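Local atomic coordinates of Atg5 (Kluyveromyces marxianus, PDB entry 3VQI), a protein that takes part in autophagic vesicle formation and cytoplasm-to-vacuole transport, and is joined to Atg12 in the Atg12-Atg5 conjugate essential for autophagy. Residues P29-A34 with A60-V65; F50-V55 with R72-E77; E9-G14 with D260-I265; T54-L59 with V65-D70; W85-G90 with P201-T206. All coordinates share one frame; numbering follows the deposited sequence.

Interaction 1. Residues P29-A34 with A60-V65; sequences PNTTLA and ADTIKV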
# COMPACT_ATOMS: atom_id res chain seq x y z
N PRO A 29 -19.46 21.06 -15.81
CA PRO A 29 -20.06 20.81 -17.12
C PRO A 29 -19.15 20.94 -18.33
O PRO A 29 -18.50 21.97 -18.55
CB PRO A 29 -21.22 21.80 -17.15
CG PRO A 29 -21.70 21.75 -15.72
CD PRO A 29 -20.39 21.80 -14.94
N ASN A 30 -19.10 19.87 -19.12
CA ASN A 30 -18.31 19.77 -20.34
C ASN A 30 -16.99 20.54 -20.37
O ASN A 30 -16.87 21.58 -21.02
CB ASN A 30 -19.17 20.19 -21.54
N THR A 31 -15.99 20.03 -19.65
CA THR A 31 -14.67 20.65 -19.64
C THR A 31 -13.74 19.62 -20.25
O THR A 31 -13.94 18.42 -20.08
CB THR A 31 -14.21 21.02 -18.23
OG1 THR A 31 -14.64 20.01 -17.31
CG2 THR A 31 -14.77 22.37 -17.83
N THR A 32 -12.73 20.10 -20.97
CA THR A 32 -11.77 19.24 -21.66
C THR A 32 -11.09 18.21 -20.76
O THR A 32 -10.83 18.47 -19.59
CB THR A 32 -10.66 20.09 -22.34
OG1 THR A 32 -11.27 20.99 -23.27
CG2 THR A 32 -9.68 19.19 -23.10
N LEU A 33 -10.81 17.05 -21.34
CA LEU A 33 -10.15 15.97 -20.62
C LEU A 33 -8.81 16.46 -20.07
O LEU A 33 -8.48 16.23 -18.91
CB LEU A 33 -9.92 14.77 -21.54
CG LEU A 33 -9.03 13.66 -20.99
CD1 LEU A 33 -9.61 13.15 -19.69
CD2 LEU A 33 -8.90 12.52 -22.01
N ALA A 34 -8.04 17.15 -20.91
CA ALA A 34 -6.75 17.65 -20.49
C ALA A 34 -6.88 18.48 -19.22
O ALA A 34 -6.07 18.35 -18.30
CB ALA A 34 -6.13 18.50 -21.60
N ALA A 60 -8.67 21.41 -8.54
CA ALA A 60 -9.68 22.21 -7.85
C ALA A 60 -10.49 23.08 -8.82
O ALA A 60 -11.66 23.38 -8.57
CB ALA A 60 -9.04 23.09 -6.80
N ASP A 61 -9.86 23.48 -9.92
CA ASP A 61 -10.50 24.32 -10.92
C ASP A 61 -11.62 23.64 -11.69
O ASP A 61 -12.59 24.28 -12.09
CB ASP A 61 -9.46 24.82 -11.93
CG ASP A 61 -8.97 26.21 -11.61
OD1 ASP A 61 -9.23 26.68 -10.47
OD2 ASP A 61 -8.31 26.82 -12.49
N THR A 62 -11.47 22.34 -11.89
CA THR A 62 -12.43 21.55 -12.65
C THR A 62 -13.50 20.91 -11.78
O THR A 62 -14.39 20.23 -12.28
CB THR A 62 -11.70 20.48 -13.45
OG1 THR A 62 -10.78 21.12 -14.34
CG2 THR A 62 -12.66 19.63 -14.25
N ILE A 63 -13.42 21.11 -10.47
CA ILE A 63 -14.40 20.52 -9.58
C ILE A 63 -15.58 21.47 -9.42
O ILE A 63 -15.42 22.59 -8.93
CB ILE A 63 -13.79 20.19 -8.20
CG1 ILE A 63 -13.16 18.79 -8.24
CG2 ILE A 63 -14.86 20.20 -7.13
CD1 ILE A 63 -12.12 18.59 -9.31
N LYS A 64 -16.76 21.01 -9.82
CA LYS A 64 -17.97 21.83 -9.74
C LYS A 64 -18.55 21.87 -8.33
O LYS A 64 -19.13 22.88 -7.92
CB LYS A 64 -19.04 21.28 -10.70
CG LYS A 64 -19.85 20.09 -10.15
CD LYS A 64 -20.87 19.55 -11.15
CE LYS A 64 -21.80 18.52 -10.50
NZ LYS A 64 -22.82 17.97 -11.45
N VAL A 65 -18.40 20.78 -7.60
CA VAL A 65 -18.94 20.67 -6.25
C VAL A 65 -18.10 21.44 -5.23
O VAL A 65 -16.91 21.67 -5.44
CB VAL A 65 -19.04 19.17 -5.84
CG1 VAL A 65 -19.91 19.00 -4.61
CG2 VAL A 65 -19.61 18.36 -7.00
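T31 and T62 meet through unlike branches: the hydroxyl OG1 of T31 rests 3.7 Å from the methyl CG2 of T62, and the two side chains run past each other in opposite directions. The torsions place these branches: in T31, OG1 stands between the backbone N and the carbonyl carbon (chi1 37°), while in T62 it is the methyl that lies anti to the backbone N. Each hydroxyl is engaged elsewhere, T31 OG1 with V28 O and T62 OG1 with D35 O. At the beta-beta-alpha start of the ubiquitin-like UblA domain, 29-34 lies in the connection between strands 15-22 and 37-43, whereas the other segment follows directly after helix 48-59. Backbone hydrogen bonds pair T62 with V28 and K64 with I26, so the exit chain is held to the hairpin loop close to P29. There CD of K64 comes within 4.4 Å of CD of P29, a loose aliphatic touch at an exposed margin, and the lysine chain is extended from CA to NZ.

Interaction 2. Residues F50-V55 with R72-E77; sequences FYLPTV and RNWWFE
Helix 50-55, which brings L52 and V55, crosses strand 74-77, which brings W74 and F76, at 100° between their N-to-C directions, with the axes 9.7 Å apart at closest approach. The helix is kinked where N of P53 and of T54 lack a bond to the preceding turn; the proline nitrogen has no hydrogen to give. L52 spreads both methyls against the root of W74: CD2 lies 3.8 Å and CD1 3.9 Å from W74 CB. The indole itself leads away, because CG is anti to the carbonyl carbon and beside the backbone N (chi1 -65°); its NE1 is hydrogen-bonded to S69 O. F76 reaches toward the helix with two corners of its ring, CE1 standing 4.2 Å from L52 CG and CE2 4.4 Å from V55 CG1, both obliquely. W75 points away from the helix and donates NE1 to E77 OE2 at 2.9 Å, in the indole plane, and on the anti side of the carboxylate, tilted 24° out of its plane. All four touching residues are buried and apolar where they meet, consistent with a helix-on-sheet packing of the ubiquitin-like fold held mainly by dispersion and exclusion of water, with W74 NE1 satisfied away from the interface.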
# COMPACT_ATOMS: atom_id res chain seq x y z
N PHE A 50 -1.33 10.04 0.60
CA PHE A 50 -0.27 11.05 0.61
C PHE A 50 -0.46 11.96 -0.59
O PHE A 50 -0.04 13.12 -0.57
CB PHE A 50 1.14 10.44 0.51
CG PHE A 50 1.59 9.66 1.72
CD1 PHE A 50 1.06 9.88 2.97
CD2 PHE A 50 2.62 8.73 1.59
CE1 PHE A 50 1.54 9.19 4.10
CE2 PHE A 50 3.13 8.03 2.70
CZ PHE A 50 2.58 8.26 3.96
N TYR A 51 -1.08 11.43 -1.64
CA TYR A 51 -1.26 12.21 -2.87
C TYR A 51 -2.58 12.97 -2.99
O TYR A 51 -2.71 13.84 -3.85
CB TYR A 51 -1.08 11.29 -4.08
CG TYR A 51 0.27 10.62 -4.12
CD1 TYR A 51 1.38 11.28 -4.64
CD2 TYR A 51 0.45 9.34 -3.60
CE1 TYR A 51 2.65 10.68 -4.62
CE2 TYR A 51 1.71 8.73 -3.57
CZ TYR A 51 2.81 9.41 -4.09
OH TYR A 51 4.06 8.82 -4.08
N LEU A 52 -3.53 12.65 -2.12
CA LEU A 52 -4.85 13.27 -2.14
C LEU A 52 -4.89 14.80 -2.28
O LEU A 52 -5.42 15.30 -3.27
CB LEU A 52 -5.65 12.87 -0.89
CG LEU A 52 -7.07 12.37 -1.13
CD1 LEU A 52 -7.88 12.51 0.15
CD2 LEU A 52 -7.72 13.16 -2.25
N PRO A 53 -4.34 15.55 -1.31
CA PRO A 53 -4.38 17.02 -1.44
C PRO A 53 -3.71 17.62 -2.68
O PRO A 53 -4.14 18.65 -3.19
CB PRO A 53 -3.73 17.51 -0.14
CG PRO A 53 -2.97 16.32 0.37
CD PRO A 53 -3.86 15.17 0.02
N THR A 54 -2.65 16.98 -3.14
CA THR A 54 -1.94 17.46 -4.32
C THR A 54 -2.88 17.31 -5.51
O THR A 54 -3.04 18.23 -6.31
CB THR A 54 -0.69 16.61 -4.58
OG1 THR A 54 0.06 16.50 -3.37
CG2 THR A 54 0.17 17.24 -5.68
N VAL A 55 -3.50 16.15 -5.61
CA VAL A 55 -4.43 15.88 -6.70
C VAL A 55 -5.62 16.83 -6.61
O VAL A 55 -6.05 17.40 -7.62
CB VAL A 55 -4.88 14.42 -6.67
CG1 VAL A 55 -6.10 14.20 -7.55
CG2 VAL A 55 -3.75 13.57 -7.18
N ARG A 72 -11.48 15.01 3.95
CA ARG A 72 -12.82 14.52 4.23
C ARG A 72 -13.69 14.42 2.98
O ARG A 72 -13.75 15.35 2.17
CB ARG A 72 -13.50 15.44 5.24
N ASN A 73 -14.33 13.27 2.83
CA ASN A 73 -15.23 12.99 1.71
C ASN A 73 -14.60 12.80 0.33
O ASN A 73 -15.31 12.80 -0.68
CB ASN A 73 -16.31 14.06 1.65
CG ASN A 73 -17.11 14.14 2.92
OD1 ASN A 73 -17.11 15.16 3.61
ND2 ASN A 73 -17.77 13.05 3.27
N TRP A 74 -13.28 12.65 0.27
CA TRP A 74 -12.64 12.39 -1.01
C TRP A 74 -12.20 10.95 -1.00
O TRP A 74 -11.98 10.37 0.05
CB TRP A 74 -11.41 13.26 -1.24
CG TRP A 74 -11.68 14.72 -1.36
CD1 TRP A 74 -11.69 15.65 -0.34
CD2 TRP A 74 -11.96 15.44 -2.56
NE1 TRP A 74 -11.96 16.90 -0.84
CE2 TRP A 74 -12.12 16.81 -2.20
CE3 TRP A 74 -12.09 15.07 -3.90
CZ2 TRP A 74 -12.41 17.80 -3.15
CZ3 TRP A 74 -12.37 16.06 -4.85
CH2 TRP A 74 -12.53 17.41 -4.46
N TRP A 75 -12.10 10.36 -2.18
CA TRP A 75 -11.61 8.99 -2.30
C TRP A 75 -11.27 8.76 -3.77
O TRP A 75 -11.50 9.62 -4.61
CB TRP A 75 -12.65 7.99 -1.76
CG TRP A 75 -13.93 7.86 -2.58
CD1 TRP A 75 -14.11 7.07 -3.67
CD2 TRP A 75 -15.17 8.54 -2.37
NE1 TRP A 75 -15.38 7.21 -4.16
CE2 TRP A 75 -16.06 8.12 -3.39
CE3 TRP A 75 -15.62 9.48 -1.43
CZ2 TRP A 75 -17.38 8.59 -3.49
CZ3 TRP A 75 -16.94 9.95 -1.53
CH2 TRP A 75 -17.80 9.50 -2.56
N PHE A 76 -10.66 7.63 -4.09
CA PHE A 76 -10.32 7.36 -5.48
C PHE A 76 -11.15 6.18 -5.95
O PHE A 76 -11.55 5.31 -5.17
CB PHE A 76 -8.84 7.01 -5.66
CG PHE A 76 -7.90 8.17 -5.46
CD1 PHE A 76 -7.30 8.39 -4.22
CD2 PHE A 76 -7.57 9.00 -6.53
CE1 PHE A 76 -6.39 9.42 -4.05
CE2 PHE A 76 -6.65 10.03 -6.37
CZ PHE A 76 -6.06 10.24 -5.13
N GLU A 77 -11.42 6.15 -7.25
CA GLU A 77 -12.17 5.05 -7.80
C GLU A 77 -11.48 4.53 -9.03
O GLU A 77 -10.96 5.29 -9.84
CB GLU A 77 -13.59 5.48 -8.15
CG GLU A 77 -14.62 5.17 -7.08
CD GLU A 77 -16.00 5.72 -7.42
OE1 GLU A 77 -16.37 5.70 -8.61
OE2 GLU A 77 -16.72 6.15 -6.49

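Interaction 3. Residues E9-G14 with D260-I265; sequences ERVWNG and DIFASI
V11 and F262 cross at about a right angle, with the valine methyl CG2 set at the edge of the phenyl ring and in its plane, 3.7 Å from CE1 and 3.8 Å from CD1. CG2 is the branch anti to the carbonyl carbon; CG1 takes the place anti to the backbone N (chi1 172°). One face of the same ring is occupied by a neighbour in sequence, I261 CD1, 3.2 Å above the plane and displaced toward the rim. The contact joins the N-terminal helix 6-12 to helix 255-262 of the ubiquitin-like UblB domain, near the C-terminal ends of both; a salt bridge from R8 to D260 lies beside it. One residue further on, W12 swings its indole out with CG anti to the backbone N (chi1 178°). This brings CZ3 to 4.2 Å from I265 CG2, oblique to the ring, and the two side chains again cross nearly perpendicularly. The indole also takes part in a cation-pi interaction with R179 and meets the ring of F184. The backbone of I265 is fixed in turn, N by D45 OD1 and O by the indole NE1 atoms of W143 and W147.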
# COMPACT_ATOMS: atom_id res chain seq x y z
N GLU A 9 16.91 -1.70 -3.34
CA GLU A 9 16.91 -0.29 -3.72
C GLU A 9 15.81 -0.03 -4.74
O GLU A 9 14.99 0.88 -4.56
CB GLU A 9 18.26 0.09 -4.30
CG GLU A 9 19.08 1.01 -3.41
CD GLU A 9 19.00 2.45 -3.85
OE1 GLU A 9 18.38 3.27 -3.13
OE2 GLU A 9 19.54 2.75 -4.94
N ARG A 10 15.78 -0.82 -5.80
CA ARG A 10 14.77 -0.69 -6.84
C ARG A 10 13.37 -0.69 -6.23
O ARG A 10 12.51 0.10 -6.62
CB ARG A 10 14.88 -1.83 -7.85
CG ARG A 10 16.05 -1.74 -8.80
CD ARG A 10 16.86 -3.02 -8.79
NE ARG A 10 17.90 -3.00 -9.81
CZ ARG A 10 18.87 -3.91 -9.89
NH1 ARG A 10 18.93 -4.90 -9.01
NH2 ARG A 10 19.78 -3.81 -10.86
N VAL A 11 13.16 -1.60 -5.28
CA VAL A 11 11.87 -1.72 -4.61
C VAL A 11 11.53 -0.44 -3.85
O VAL A 11 10.45 0.14 -4.03
CB VAL A 11 11.88 -2.93 -3.65
CG1 VAL A 11 10.62 -2.95 -2.82
CG2 VAL A 11 11.99 -4.22 -4.45
N TRP A 12 12.45 0.00 -3.00
CA TRP A 12 12.24 1.22 -2.23
C TRP A 12 11.92 2.40 -3.13
O TRP A 12 11.14 3.28 -2.78
CB TRP A 12 13.48 1.53 -1.40
CG TRP A 12 13.37 2.78 -0.63
CD1 TRP A 12 13.92 3.99 -0.95
CD2 TRP A 12 12.75 2.93 0.63
NE1 TRP A 12 13.68 4.89 0.05
CE2 TRP A 12 12.96 4.27 1.04
CE3 TRP A 12 12.03 2.07 1.47
CZ2 TRP A 12 12.47 4.76 2.25
CZ3 TRP A 12 11.54 2.56 2.68
CH2 TRP A 12 11.77 3.90 3.06
N ASN A 13 12.53 2.42 -4.31
CA ASN A 13 12.29 3.48 -5.27
C ASN A 13 11.23 3.10 -6.31
O ASN A 13 11.06 3.80 -7.31
CB ASN A 13 13.59 3.85 -5.97
CG ASN A 13 14.54 4.62 -5.07
OD1 ASN A 13 15.66 4.92 -5.44
ND2 ASN A 13 14.07 4.96 -3.86
N GLY A 14 10.52 2.00 -6.05
CA GLY A 14 9.48 1.55 -6.96
C GLY A 14 8.49 2.65 -7.34
O GLY A 14 7.97 3.37 -6.48
N ASP A 260 11.98 -11.02 3.33
CA ASP A 260 13.18 -10.27 3.67
C ASP A 260 13.53 -9.20 2.63
O ASP A 260 14.16 -8.20 2.95
CB ASP A 260 14.36 -11.24 3.84
CG ASP A 260 15.59 -10.57 4.41
OD1 ASP A 260 15.63 -10.34 5.63
OD2 ASP A 260 16.51 -10.26 3.62
N ILE A 261 13.11 -9.42 1.39
CA ILE A 261 13.40 -8.47 0.32
C ILE A 261 12.21 -7.68 -0.24
O ILE A 261 12.39 -6.56 -0.72
CB ILE A 261 14.08 -9.20 -0.87
CG1 ILE A 261 13.97 -8.34 -2.14
CG2 ILE A 261 13.43 -10.56 -1.09
CD1 ILE A 261 14.42 -9.03 -3.40
N PHE A 262 11.00 -8.24 -0.17
CA PHE A 262 9.84 -7.58 -0.75
C PHE A 262 8.72 -7.07 0.15
O PHE A 262 7.72 -6.56 -0.35
CB PHE A 262 9.22 -8.49 -1.81
CG PHE A 262 10.11 -8.74 -2.98
CD1 PHE A 262 10.80 -7.69 -3.59
CD2 PHE A 262 10.23 -10.02 -3.52
CE1 PHE A 262 11.58 -7.91 -4.73
CE2 PHE A 262 11.01 -10.25 -4.66
CZ PHE A 262 11.68 -9.20 -5.26
N ALA A 263 8.86 -7.21 1.46
CA ALA A 263 7.83 -6.72 2.37
C ALA A 263 7.59 -5.24 2.09
O ALA A 263 8.52 -4.50 1.78
CB ALA A 263 8.26 -6.91 3.81
N SER A 264 6.34 -4.82 2.20
CA SER A 264 5.97 -3.43 1.94
C SER A 264 6.24 -2.55 3.15
O SER A 264 6.47 -3.06 4.24
CB SER A 264 4.50 -3.37 1.52
OG SER A 264 4.29 -4.20 0.39
N ILE A 265 6.20 -1.23 2.98
CA ILE A 265 6.49 -0.30 4.07
C ILE A 265 5.66 -0.49 5.33
O ILE A 265 5.94 0.14 6.35
CB ILE A 265 6.33 1.18 3.64
CG1 ILE A 265 4.95 1.38 3.01
CG2 ILE A 265 7.47 1.59 2.70
CD1 ILE A 265 4.63 2.82 2.70

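Interaction 4. Residues T54-L59 with V65-D70; sequences TVVRKL and VPYESD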
# COMPACT_ATOMS: atom_id res chain seq x y z
N THR A 54 -2.65 16.98 -3.14
CA THR A 54 -1.94 17.46 -4.32
C THR A 54 -2.88 17.31 -5.51
O THR A 54 -3.04 18.23 -6.31
CB THR A 54 -0.69 16.61 -4.58
OG1 THR A 54 0.06 16.50 -3.37
CG2 THR A 54 0.17 17.24 -5.68
N VAL A 55 -3.50 16.15 -5.61
CA VAL A 55 -4.43 15.88 -6.70
C VAL A 55 -5.62 16.83 -6.61
O VAL A 55 -6.05 17.40 -7.62
CB VAL A 55 -4.88 14.42 -6.67
CG1 VAL A 55 -6.10 14.20 -7.55
CG2 VAL A 55 -3.75 13.57 -7.18
N VAL A 56 -6.13 17.04 -5.41
CA VAL A 56 -7.24 17.95 -5.26
C VAL A 56 -6.84 19.35 -5.72
O VAL A 56 -7.57 19.99 -6.47
CB VAL A 56 -7.73 17.99 -3.81
CG1 VAL A 56 -8.63 19.19 -3.59
CG2 VAL A 56 -8.48 16.70 -3.48
N ARG A 57 -5.67 19.81 -5.29
CA ARG A 57 -5.16 21.13 -5.66
C ARG A 57 -5.09 21.29 -7.18
O ARG A 57 -5.67 22.21 -7.74
CB ARG A 57 -3.75 21.34 -5.08
CG ARG A 57 -3.21 22.79 -5.14
CD ARG A 57 -1.68 22.90 -5.38
NE ARG A 57 -0.87 21.81 -4.82
CZ ARG A 57 -0.88 21.43 -3.54
NH1 ARG A 57 -1.66 22.04 -2.67
NH2 ARG A 57 -0.11 20.44 -3.13
N LYS A 58 -4.39 20.38 -7.84
CA LYS A 58 -4.24 20.47 -9.28
C LYS A 58 -5.53 20.51 -10.07
O LYS A 58 -5.57 21.06 -11.17
CB LYS A 58 -3.40 19.31 -9.82
CG LYS A 58 -1.93 19.36 -9.50
CD LYS A 58 -1.18 18.37 -10.40
CE LYS A 58 0.14 17.92 -9.78
NZ LYS A 58 1.33 18.57 -10.40
N LEU A 59 -6.59 19.92 -9.52
CA LEU A 59 -7.87 19.86 -10.23
C LEU A 59 -8.98 20.66 -9.59
O LEU A 59 -10.12 20.60 -10.05
CB LEU A 59 -8.31 18.39 -10.38
CG LEU A 59 -7.24 17.41 -10.87
CD1 LEU A 59 -7.79 15.99 -10.89
CD2 LEU A 59 -6.75 17.82 -12.25
N VAL A 65 -18.40 20.78 -7.60
CA VAL A 65 -18.94 20.67 -6.25
C VAL A 65 -18.10 21.44 -5.23
O VAL A 65 -16.91 21.67 -5.44
CB VAL A 65 -19.04 19.17 -5.84
CG1 VAL A 65 -19.91 19.00 -4.61
CG2 VAL A 65 -19.61 18.36 -7.00
N PRO A 66 -18.72 21.90 -4.13
CA PRO A 66 -18.00 22.64 -3.09
C PRO A 66 -17.45 21.68 -2.03
O PRO A 66 -18.06 20.65 -1.75
CB PRO A 66 -19.08 23.55 -2.52
CG PRO A 66 -20.27 22.67 -2.57
CD PRO A 66 -20.18 22.08 -3.97
N TYR A 67 -16.31 22.02 -1.43
CA TYR A 67 -15.74 21.16 -0.40
C TYR A 67 -15.14 21.84 0.82
O TYR A 67 -14.47 22.87 0.73
CB TYR A 67 -14.70 20.21 -1.00
CG TYR A 67 -13.74 20.82 -2.00
CD1 TYR A 67 -14.14 21.06 -3.31
CD2 TYR A 67 -12.41 21.09 -1.64
CE1 TYR A 67 -13.24 21.54 -4.26
CE2 TYR A 67 -11.51 21.57 -2.59
CZ TYR A 67 -11.93 21.79 -3.90
OH TYR A 67 -11.03 22.22 -4.85
N GLU A 68 -15.37 21.22 1.96
CA GLU A 68 -14.89 21.71 3.24
C GLU A 68 -13.36 21.59 3.37
O GLU A 68 -12.70 22.49 3.91
CB GLU A 68 -15.55 20.92 4.38
CG GLU A 68 -17.03 20.51 4.15
CD GLU A 68 -17.19 19.19 3.38
OE1 GLU A 68 -16.32 18.30 3.53
OE2 GLU A 68 -18.18 19.05 2.63
N SER A 69 -12.79 20.48 2.90
CA SER A 69 -11.35 20.26 3.00
C SER A 69 -10.75 19.46 1.85
O SER A 69 -11.43 19.13 0.87
CB SER A 69 -11.01 19.55 4.31
OG SER A 69 -11.13 18.14 4.18
N ASP A 70 -9.46 19.15 1.98
CA ASP A 70 -8.73 18.37 1.00
C ASP A 70 -8.65 16.90 1.40
O ASP A 70 -7.98 16.11 0.76
CB ASP A 70 -7.31 18.91 0.84
CG ASP A 70 -7.27 20.25 0.12
OD1 ASP A 70 -6.14 20.68 -0.22
OD2 ASP A 70 -8.34 20.87 -0.10
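S69 OG is hydrogen-bonded to the backbone N of both Y71 and R72, an ST turn around D70, whose side chain faces V56 on helix 54-59. The valine branch that does the touching is CG1, anti to its backbone N (chi1 165°). It lies 3.9 Å from D70 OD2, with the carboxylate carbon CG 4.1 Å away. The same methyl also meets Y67, at 3.9 Å from CE2 and 4.1 Å from OH, approaching the ring obliquely while the two side chains pass in opposite directions. Y67 reaches it with CG lodged between the backbone N and the carbonyl carbon (chi1 43°). R57 NH1 remains 5.3 Å from D70 OD1, too far for contact, although the arginine's positive charge may weakly favour the ionised acid. The loop 65-70 follows helix 48-59 of the ubiquitin-like UblA domain and returns beside it: Y67 stacks edge-to-face with W74 of strand 74-78 and touches H121 of strand 114-121, while V55 packs on strands 15-22, 37-43 and 114-121.

Interaction 5. Residues W85-G90 with P201-T206; sequences WEYPCG and PVRVWT
The Y87 ring has W205 on one face and its own neighbour E86 on the other. CZ2 of W205 sits 3.7 Å above the ring plane of Y87, over its centre, whereas E86 CG stands 3.8 Å above the opposite face, offset toward the rim. Because the indole presents its edge, this is a T-shaped (edge-to-face) pair: the Y87 ring and the six-membered ring of W205 have planes at 77° and centroids 4.9 Å apart. The shortest approach is Y87 CE1 to W205 CH2, 3.6 Å. R203, two residues back along the strand, brings NH1 to 4.2 Å from Y87 CE2, obliquely and with the guanidinium plane turned 82° from the ring. Its extended chain delivers that group to hydrogen bonds with Q213, Y270 and Q146, which fix its orientation. Y87 belongs to the connection leading into helix 89-96, in the UblA domain, and R203 and W205 to strand 202-205 of UblB; W205 also packs on V91 and L95 of helix 89-96, and R203 touches Q149 of helix 135-155.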
# COMPACT_ATOMS: atom_id res chain seq x y z
N TRP A 85 -7.70 2.46 -0.06
CA TRP A 85 -6.43 3.13 0.14
C TRP A 85 -5.56 2.90 1.39
O TRP A 85 -4.48 3.47 1.50
CB TRP A 85 -6.59 4.63 -0.09
CG TRP A 85 -7.69 5.28 0.63
CD1 TRP A 85 -8.53 4.73 1.55
CD2 TRP A 85 -8.10 6.63 0.47
NE1 TRP A 85 -9.45 5.66 1.98
CE2 TRP A 85 -9.21 6.84 1.32
CE3 TRP A 85 -7.64 7.70 -0.33
CZ2 TRP A 85 -9.86 8.07 1.41
CZ3 TRP A 85 -8.29 8.92 -0.24
CH2 TRP A 85 -9.39 9.09 0.62
N GLU A 86 -6.02 2.06 2.31
CA GLU A 86 -5.22 1.75 3.49
C GLU A 86 -4.13 0.73 3.16
O GLU A 86 -3.43 0.23 4.04
CB GLU A 86 -6.09 1.22 4.65
CG GLU A 86 -6.73 -0.14 4.43
CD GLU A 86 -8.05 -0.06 3.68
OE1 GLU A 86 -8.78 -1.08 3.69
OE2 GLU A 86 -8.36 1.00 3.09
N TYR A 87 -3.99 0.41 1.87
CA TYR A 87 -2.95 -0.51 1.44
C TYR A 87 -1.99 0.30 0.58
O TYR A 87 -2.39 1.26 -0.07
CB TYR A 87 -3.54 -1.66 0.62
CG TYR A 87 -4.40 -2.58 1.44
CD1 TYR A 87 -5.79 -2.51 1.38
CD2 TYR A 87 -3.82 -3.50 2.32
CE1 TYR A 87 -6.60 -3.32 2.18
CE2 TYR A 87 -4.61 -4.31 3.13
CZ TYR A 87 -5.99 -4.22 3.06
OH TYR A 87 -6.76 -5.01 3.86
N PRO A 88 -0.70 -0.06 0.58
CA PRO A 88 0.20 0.73 -0.25
C PRO A 88 -0.21 0.77 -1.72
O PRO A 88 -0.83 -0.18 -2.23
CB PRO A 88 1.57 0.07 -0.03
CG PRO A 88 1.24 -1.27 0.64
CD PRO A 88 0.04 -0.97 1.47
N CYS A 89 0.12 1.87 -2.39
CA CYS A 89 -0.19 2.08 -3.80
C CYS A 89 0.22 0.90 -4.67
O CYS A 89 -0.58 0.36 -5.42
CB CYS A 89 0.53 3.34 -4.31
SG CYS A 89 0.11 4.85 -3.43
N GLY A 90 1.48 0.52 -4.58
CA GLY A 90 1.97 -0.58 -5.38
C GLY A 90 1.13 -1.83 -5.26
O GLY A 90 0.88 -2.53 -6.25
N PRO A 201 4.69 -11.87 8.54
CA PRO A 201 3.50 -11.14 8.08
C PRO A 201 3.21 -11.32 6.59
O PRO A 201 3.92 -10.79 5.74
CB PRO A 201 3.83 -9.69 8.43
CG PRO A 201 4.75 -9.83 9.62
CD PRO A 201 5.65 -10.95 9.18
N VAL A 202 2.17 -12.08 6.28
CA VAL A 202 1.82 -12.31 4.89
C VAL A 202 0.35 -12.06 4.64
O VAL A 202 -0.51 -12.37 5.48
CB VAL A 202 2.12 -13.75 4.45
CG1 VAL A 202 1.97 -13.87 2.94
CG2 VAL A 202 3.52 -14.13 4.86
N ARG A 203 0.06 -11.50 3.47
CA ARG A 203 -1.31 -11.21 3.08
C ARG A 203 -1.46 -11.55 1.62
O ARG A 203 -0.65 -11.14 0.79
CB ARG A 203 -1.64 -9.73 3.33
CG ARG A 203 -1.90 -9.44 4.80
CD ARG A 203 -2.04 -7.97 5.07
NE ARG A 203 -2.37 -7.73 6.47
CZ ARG A 203 -2.42 -6.53 7.03
NH1 ARG A 203 -2.16 -5.45 6.31
NH2 ARG A 203 -2.74 -6.42 8.31
N VAL A 204 -2.49 -12.34 1.32
CA VAL A 204 -2.73 -12.77 -0.04
C VAL A 204 -4.04 -12.21 -0.56
O VAL A 204 -5.03 -12.15 0.17
CB VAL A 204 -2.78 -14.31 -0.13
CG1 VAL A 204 -2.81 -14.75 -1.59
CG2 VAL A 204 -1.59 -14.91 0.59
N TRP A 205 -4.05 -11.79 -1.83
CA TRP A 205 -5.25 -11.25 -2.45
C TRP A 205 -5.84 -12.30 -3.36
O TRP A 205 -5.11 -12.93 -4.13
CB TRP A 205 -4.96 -10.00 -3.28
CG TRP A 205 -4.64 -8.78 -2.48
CD1 TRP A 205 -3.39 -8.30 -2.18
CD2 TRP A 205 -5.57 -7.88 -1.87
NE1 TRP A 205 -3.50 -7.15 -1.44
CE2 TRP A 205 -4.82 -6.87 -1.23
CE3 TRP A 205 -6.97 -7.82 -1.81
CZ2 TRP A 205 -5.42 -5.81 -0.54
CZ3 TRP A 205 -7.57 -6.77 -1.12
CH2 TRP A 205 -6.79 -5.77 -0.50
N THR A 206 -7.15 -12.51 -3.25
CA THR A 206 -7.85 -13.48 -4.07
C THR A 206 -8.20 -12.87 -5.42
O THR A 206 -7.87 -11.71 -5.69
CB THR A 206 -9.15 -13.91 -3.41
OG1 THR A 206 -9.98 -12.76 -3.19
CG2 THR A 206 -8.86 -14.59 -2.09

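From the N terminus, segment 9-14 opens interaction 3, which closes only at 260-265 and so encloses the other four. Interaction 1 opens next at 29-34. Helix 48-59 then starts interactions 2 and 4, which share T54 and V55. Interaction 1 closes at 60-65 before either, so it crosses both; interaction 4 follows at 65-70, sharing V65 with it, and interaction 2 at 72-77. These three tie hairpin loop, helix and strand 74-78 together within the UblA domain. Interaction 5 opens afterwards at 85-90, where W85 touches L52 of interaction 2, and closes at 201-206. Interactions 3 and 5, their centres about 14 Å apart, tie the N-terminal helix and the UblA domain, respectively, to UblB.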